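Local structure of major centromere autoantigen B (Homo sapiens, 1HLV) at residues Arg15-Glu19 / Ile31-Ile37; Leu81-Phe85 / Ile99-Ala104. The protein binds the CENP-B box of centromeric DNA through two helix-turn-helix domains and kinks the DNA on binding. All coordinates share one frame. Residue numbers count along the deposited sequence, not the author numbering.

Interaction 1. Residues Arg15-Glu19 / Ile31-Ile37; sequences RIIQE and IARRFNI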
loop_
_atom_site.group_PDB
_atom_site.type_symbol
_atom_site.label_atom_id
_atom_site.label_comp_id
_atom_site.label_asym_id
_atom_site.label_seq_id
_atom_site.Cartn_x
_atom_site.Cartn_y
_atom_site.Cartn_z
ATOM N N ARG C 15 11.469 8.932 0.058
ATOM C CA ARG C 15 12.358 10.082 0.128
ATOM C C ARG C 15 13.786 9.624 0.410
ATOM O O ARG C 15 14.739 10.110 -0.205
ATOM C CB ARG C 15 11.895 11.051 1.220
ATOM C CG ARG C 15 12.751 12.305 1.330
ATOM C CD ARG C 15 12.263 13.219 2.443
ATOM N NE ARG C 15 13.192 14.315 2.715
ATOM C CZ ARG C 15 13.047 15.193 3.705
ATOM N NH1 ARG C 15 12.006 15.111 4.522
ATOM N NH2 ARG C 15 13.949 16.149 3.888
ATOM N N ILE C 16 13.930 8.689 1.342
ATOM C CA ILE C 16 15.241 8.156 1.693
ATOM C C ILE C 16 15.898 7.548 0.452
ATOM O O ILE C 16 17.075 7.785 0.178
ATOM C CB ILE C 16 15.112 7.082 2.804
ATOM C CG1 ILE C 16 14.676 7.753 4.104
ATOM C CG2 ILE C 16 16.427 6.348 3.004
ATOM C CD1 ILE C 16 14.410 6.793 5.235
ATOM N N ILE C 17 15.126 6.768 -0.299
ATOM C CA ILE C 17 15.619 6.134 -1.513
ATOM C C ILE C 17 16.079 7.202 -2.492
ATOM O O ILE C 17 17.175 7.131 -3.040
ATOM C CB ILE C 17 14.512 5.279 -2.172
ATOM C CG1 ILE C 17 14.279 4.014 -1.346
ATOM C CG2 ILE C 17 14.895 4.919 -3.595
ATOM C CD1 ILE C 17 12.989 3.300 -1.689
ATOM N N GLN C 18 15.223 8.193 -2.706
ATOM C CA GLN C 18 15.521 9.285 -3.619
ATOM C C GLN C 18 16.789 10.019 -3.188
ATOM O O GLN C 18 17.569 10.480 -4.024
ATOM C CB GLN C 18 14.347 10.261 -3.650
ATOM C CG GLN C 18 14.574 11.468 -4.533
ATOM C CD GLN C 18 13.502 12.529 -4.365
ATOM O OE1 GLN C 18 13.575 13.598 -4.976
ATOM N NE2 GLN C 18 12.499 12.242 -3.531
ATOM N N GLU C 19 16.991 10.126 -1.881
ATOM C CA GLU C 19 18.165 10.808 -1.359
ATOM C C GLU C 19 19.443 10.093 -1.794
ATOM O O GLU C 19 20.417 10.731 -2.196
ATOM C CB GLU C 19 18.112 10.872 0.169
ATOM C CG GLU C 19 19.232 11.690 0.790
ATOM C CD GLU C 19 19.025 13.188 0.623
ATOM O OE1 GLU C 19 18.257 13.592 -0.277
ATOM O OE2 GLU C 19 19.639 13.963 1.386
ATOM N N ILE C 31 24.053 9.248 4.907
ATOM C CA ILE C 31 22.641 9.374 4.580
ATOM C C ILE C 31 21.782 8.812 5.719
ATOM O O ILE C 31 20.758 9.398 6.081
ATOM C CB ILE C 31 22.318 8.667 3.259
ATOM C CG1 ILE C 31 23.100 9.349 2.130
ATOM C CG2 ILE C 31 20.820 8.710 2.996
ATOM C CD1 ILE C 31 22.796 8.826 0.742
ATOM N N ALA C 32 22.208 7.694 6.297
ATOM C CA ALA C 32 21.472 7.108 7.409
ATOM C C ALA C 32 21.388 8.124 8.551
ATOM O O ALA C 32 20.355 8.252 9.213
ATOM C CB ALA C 32 22.161 5.835 7.895
ATOM N N ARG C 33 22.479 8.849 8.778
ATOM C CA ARG C 33 22.508 9.842 9.842
ATOM C C ARG C 33 21.514 10.960 9.574
ATOM O O ARG C 33 20.783 11.375 10.472
ATOM C CB ARG C 33 23.902 10.451 9.992
ATOM C CG ARG C 33 23.981 11.443 11.145
ATOM C CD ARG C 33 25.133 12.431 10.987
ATOM N NE ARG C 33 24.653 13.811 10.943
ATOM C CZ ARG C 33 24.217 14.423 9.846
ATOM N NH1 ARG C 33 24.205 13.782 8.685
ATOM N NH2 ARG C 33 23.780 15.676 9.907
ATOM N N ARG C 34 21.496 11.449 8.338
ATOM C CA ARG C 34 20.590 12.523 7.954
ATOM C C ARG C 34 19.133 12.204 8.246
ATOM O O ARG C 34 18.343 13.104 8.525
ATOM C CB ARG C 34 20.732 12.832 6.469
ATOM C CG ARG C 34 22.073 13.395 6.083
ATOM C CD ARG C 34 22.070 13.791 4.624
ATOM N NE ARG C 34 23.326 14.416 4.242
ATOM C CZ ARG C 34 23.519 15.040 3.087
ATOM N NH1 ARG C 34 22.530 15.118 2.201
ATOM N NH2 ARG C 34 24.695 15.596 2.825
ATOM N N PHE C 35 18.770 10.929 8.162
ATOM C CA PHE C 35 17.399 10.530 8.431
ATOM C C PHE C 35 17.273 9.909 9.797
ATOM O O PHE C 35 16.187 9.508 10.206
ATOM C CB PHE C 35 16.892 9.570 7.356
ATOM C CG PHE C 35 16.720 10.221 6.024
ATOM C CD1 PHE C 35 17.740 10.185 5.080
ATOM C CD2 PHE C 35 15.566 10.941 5.739
ATOM C CE1 PHE C 35 17.617 10.859 3.876
ATOM C CE2 PHE C 35 15.431 11.625 4.531
ATOM C CZ PHE C 35 16.461 11.583 3.599
ATOM N N ASN C 36 18.394 9.836 10.502
ATOM C CA ASN C 36 18.407 9.289 11.847
ATOM C C ASN C 36 17.854 7.865 11.885
ATOM O O ASN C 36 16.919 7.575 12.625
ATOM C CB ASN C 36 17.577 10.186 12.769
ATOM C CG ASN C 36 17.712 9.810 14.234
ATOM O OD1 ASN C 36 16.803 10.056 15.026
ATOM N ND2 ASN C 36 18.852 9.228 14.605
ATOM N N ILE C 37 18.426 6.988 11.070
ATOM C CA ILE C 37 18.012 5.589 11.029
ATOM C C ILE C 37 19.266 4.729 11.000
ATOM O O ILE C 37 20.306 5.152 10.494
ATOM C CB ILE C 37 17.188 5.263 9.771
ATOM C CG1 ILE C 37 17.992 5.626 8.520
ATOM C CG2 ILE C 37 15.858 5.984 9.820
ATOM C CD1 ILE C 37 17.331 5.208 7.220
#
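A salt bridge, an aromatic ring and aliphatic contacts join helices 10-22 and 28-35, whose short segments cross at 146° with axes 10.8 Å apart. NH1 of Arg34 donates to OE2 of Glu19 (3.2 Å, N-H...O 142°) while NE of Arg34 serves Glu30, so one guanidinium joins two carboxylates. Glu19 N bonds to Arg15 O (2.8 Å), and Glu19 O accepts from Asn23 ND2. CG1 of Ile16 sits 3.8 Å from the Phe35 ring centroid, 14° off the normal, a CH-pi contact. At the ring edge, Glu19 CG reaches Phe35 CE1 (3.6 Å); Phe35 CE2 lies over the Arg15 guanidinium (3.9 Å from Arg15 NE). CD1 of Ile16 meets CD1 of Ile37 (3.9 Å). In a Schellman motif, Asn36 N bonds to Arg33 O (2.8 Å) and Ile37 N to Ala32 O (3.0 Å). Ile16 and Ile37 both touch Leu42 of helix 39-47, as in a helix-turn-helix core. Across the segments the one hydrogen bond is thus the Arg34-Glu19 salt bridge; Ile16, Ile31, Phe35 and Ile37 contribute apolar contact.

Interaction 2. Residues Leu81-Phe85 / Ile99-Ala104; sequences LIAWF and ILKEKA
Build two helical segments, 81-85 and 99-104, both with ordinary alpha-helical phi/psi and both continuing beyond their ends, and cross them at 134° between N-to-C directions with axes 10.8 Å apart. The register is set by Leu81 facing Ala104 (CA to CA 6.4 Å) and Phe85 facing Leu100 (7.8 Å). No hydrogen bond spans the pair; shape does the work. Leu100, chi1 t and chi2 p, is one bump: its CD1 enters a hollow lined by Leu81, Trp84 and Phe85, lying 4.2 Å from CG of Leu81, 3.9 Å from CZ3 of Trp84 and 3.5 Å from CD2 of Phe85, whose chi1 is p. In return Leu81 (t, p) fills a hollow made by Leu100, Lys103 and Ala104, with CD1 4.0 Å from O of Leu100 and 3.8 Å from CG of Lys103, and CD2 4.0 Å from CB of Ala104. Trp84 (chi1 t, chi2 78°) has the largest covered area, 88 Å²; its CA-CB bond points toward segment 99-104, and its CH2 meets CG2 of Ile99 at 3.7 Å at the ring edge. Lys103, with chi2 p and the other chi angles t, covers one indole face: CE stands 3.6 Å from the centroid of the Trp84 five-membered ring, 16° off its normal, a CH-pi contact, and NZ of Lys103 lies 4.4 Å from that centroid, 32° off the normal, an off-centre cation-pi contact. The contact joins helices 75-88 and 97-111 of the second helix-turn-helix domain, matching the Tc5 transposase DNA-binding family. Val95, in the loop joining these helices, touches Trp84, and helix 120-129 completes the core, with Phe126 against Leu81, Leu123 against Leu100 and Trp122 against Ala104.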
loop_
_atom_site.group_PDB
_atom_site.type_symbol
_atom_site.label_atom_id
_atom_site.label_comp_id
_atom_site.label_asym_id
_atom_site.label_seq_id
_atom_site.Cartn_x
_atom_site.Cartn_y
_atom_site.Cartn_z
ATOM N N LEU C 81 -12.172 -6.414 -8.330
ATOM C CA LEU C 81 -13.113 -5.376 -7.923
ATOM C C LEU C 81 -12.615 -3.990 -8.343
ATOM O O LEU C 81 -13.370 -3.178 -8.888
ATOM C CB LEU C 81 -13.303 -5.423 -6.403
ATOM C CG LEU C 81 -14.437 -4.604 -5.784
ATOM C CD1 LEU C 81 -15.771 -5.013 -6.401
ATOM C CD2 LEU C 81 -14.459 -4.830 -4.284
ATOM N N ILE C 82 -11.341 -3.719 -8.085
ATOM C CA ILE C 82 -10.757 -2.431 -8.444
ATOM C C ILE C 82 -10.849 -2.210 -9.947
ATOM O O ILE C 82 -11.361 -1.185 -10.398
ATOM C CB ILE C 82 -9.275 -2.344 -8.001
ATOM C CG1 ILE C 82 -9.208 -2.139 -6.487
ATOM C CG2 ILE C 82 -8.565 -1.216 -8.729
ATOM C CD1 ILE C 82 -7.817 -2.180 -5.919
ATOM N N ALA C 83 -10.356 -3.173 -10.718
ATOM C CA ALA C 83 -10.391 -3.063 -12.167
ATOM C C ALA C 83 -11.805 -2.731 -12.611
ATOM O O ALA C 83 -12.016 -1.888 -13.489
ATOM C CB ALA C 83 -9.945 -4.365 -12.800
ATOM N N TRP C 84 -12.769 -3.396 -11.984
ATOM C CA TRP C 84 -14.179 -3.211 -12.298
ATOM C C TRP C 84 -14.713 -1.792 -12.076
ATOM O O TRP C 84 -15.182 -1.155 -13.019
ATOM C CB TRP C 84 -15.017 -4.203 -11.492
ATOM C CG TRP C 84 -16.487 -3.904 -11.515
ATOM C CD1 TRP C 84 -17.369 -4.167 -12.531
ATOM C CD2 TRP C 84 -17.244 -3.260 -10.481
ATOM N NE1 TRP C 84 -18.625 -3.727 -12.189
ATOM C CE2 TRP C 84 -18.579 -3.165 -10.939
ATOM C CE3 TRP C 84 -16.923 -2.753 -9.212
ATOM C CZ2 TRP C 84 -19.597 -2.583 -10.170
ATOM C CZ3 TRP C 84 -17.930 -2.177 -8.448
ATOM C CH2 TRP C 84 -19.255 -2.096 -8.931
ATOM N N PHE C 85 -14.654 -1.292 -10.842
ATOM C CA PHE C 85 -15.171 0.045 -10.577
ATOM C C PHE C 85 -14.287 1.142 -11.144
ATOM O O PHE C 85 -14.744 2.263 -11.368
ATOM C CB PHE C 85 -15.413 0.269 -9.068
ATOM C CG PHE C 85 -14.160 0.424 -8.231
ATOM C CD1 PHE C 85 -13.246 1.446 -8.475
ATOM C CD2 PHE C 85 -13.942 -0.412 -7.142
ATOM C CE1 PHE C 85 -12.139 1.633 -7.647
ATOM C CE2 PHE C 85 -12.842 -0.234 -6.308
ATOM C CZ PHE C 85 -11.939 0.789 -6.560
ATOM N N ILE C 99 -23.629 -1.076 -4.632
ATOM C CA ILE C 99 -23.293 -1.833 -5.824
ATOM C C ILE C 99 -21.927 -2.489 -5.636
ATOM O O ILE C 99 -21.688 -3.606 -6.097
ATOM C CB ILE C 99 -23.267 -0.921 -7.063
ATOM C CG1 ILE C 99 -24.646 -0.288 -7.259
ATOM C CG2 ILE C 99 -22.889 -1.712 -8.288
ATOM C CD1 ILE C 99 -25.784 -1.296 -7.354
ATOM N N LEU C 100 -21.036 -1.794 -4.940
ATOM C CA LEU C 100 -19.700 -2.304 -4.687
ATOM C C LEU C 100 -19.761 -3.596 -3.884
ATOM O O LEU C 100 -19.112 -4.580 -4.236
ATOM C CB LEU C 100 -18.882 -1.274 -3.913
ATOM C CG LEU C 100 -17.400 -1.590 -3.740
ATOM C CD1 LEU C 100 -16.644 -1.075 -4.943
ATOM C CD2 LEU C 100 -16.873 -0.926 -2.490
ATOM N N LYS C 101 -20.539 -3.601 -2.808
ATOM C CA LYS C 101 -20.640 -4.790 -1.966
ATOM C C LYS C 101 -21.304 -5.956 -2.677
ATOM O O LYS C 101 -21.021 -7.121 -2.394
ATOM C CB LYS C 101 -21.419 -4.475 -0.693
ATOM C CG LYS C 101 -21.626 -5.678 0.192
ATOM C CD LYS C 101 -22.261 -5.285 1.498
ATOM C CE LYS C 101 -22.445 -6.492 2.396
ATOM N NZ LYS C 101 -23.040 -6.109 3.706
ATOM N N GLU C 102 -22.194 -5.629 -3.601
ATOM C CA GLU C 102 -22.922 -6.626 -4.369
ATOM C C GLU C 102 -21.963 -7.304 -5.348
ATOM O O GLU C 102 -21.936 -8.534 -5.483
ATOM C CB GLU C 102 -24.046 -5.922 -5.116
ATOM C CG GLU C 102 -24.984 -6.800 -5.892
ATOM C CD GLU C 102 -26.072 -5.972 -6.543
ATOM O OE1 GLU C 102 -26.841 -5.319 -5.797
ATOM O OE2 GLU C 102 -26.155 -5.958 -7.793
ATOM N N LYS C 103 -21.170 -6.479 -6.018
ATOM C CA LYS C 103 -20.198 -6.956 -6.981
ATOM C C LYS C 103 -19.131 -7.824 -6.316
ATOM O O LYS C 103 -18.698 -8.815 -6.885
ATOM C CB LYS C 103 -19.541 -5.764 -7.680
ATOM C CG LYS C 103 -18.525 -6.145 -8.734
ATOM C CD LYS C 103 -19.159 -6.929 -9.870
ATOM C CE LYS C 103 -18.173 -7.133 -11.006
ATOM N NZ LYS C 103 -18.770 -7.897 -12.138
ATOM N N ALA C 104 -18.716 -7.452 -5.109
ATOM C CA ALA C 104 -17.696 -8.209 -4.392
ATOM C C ALA C 104 -18.182 -9.607 -4.029
ATOM O O ALA C 104 -17.424 -10.580 -4.102
ATOM C CB ALA C 104 -17.274 -7.467 -3.141
#

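Interactions 1 and 2 follow one another along the chain and belong to two different helix-turn-helix families, the CENP-B N-terminal domain and the Tc5 transposase domain. Their centres are 39 Å apart and their nearest atoms about 22 Å, on opposite sides of the chain's centre, so neither contact touches the other. Their geometry is nonetheless alike: the axis separations are equal and the crossing angles differ by 12°. Each has a third helix packed on it, and beside interaction 1 helix 49-59 also touches, through Ile17. The nearest atoms lie about 5 Å and 6 Å from the bound DNA, each contact being consistent with a core within its own DNA-binding unit beside the CENP-B box.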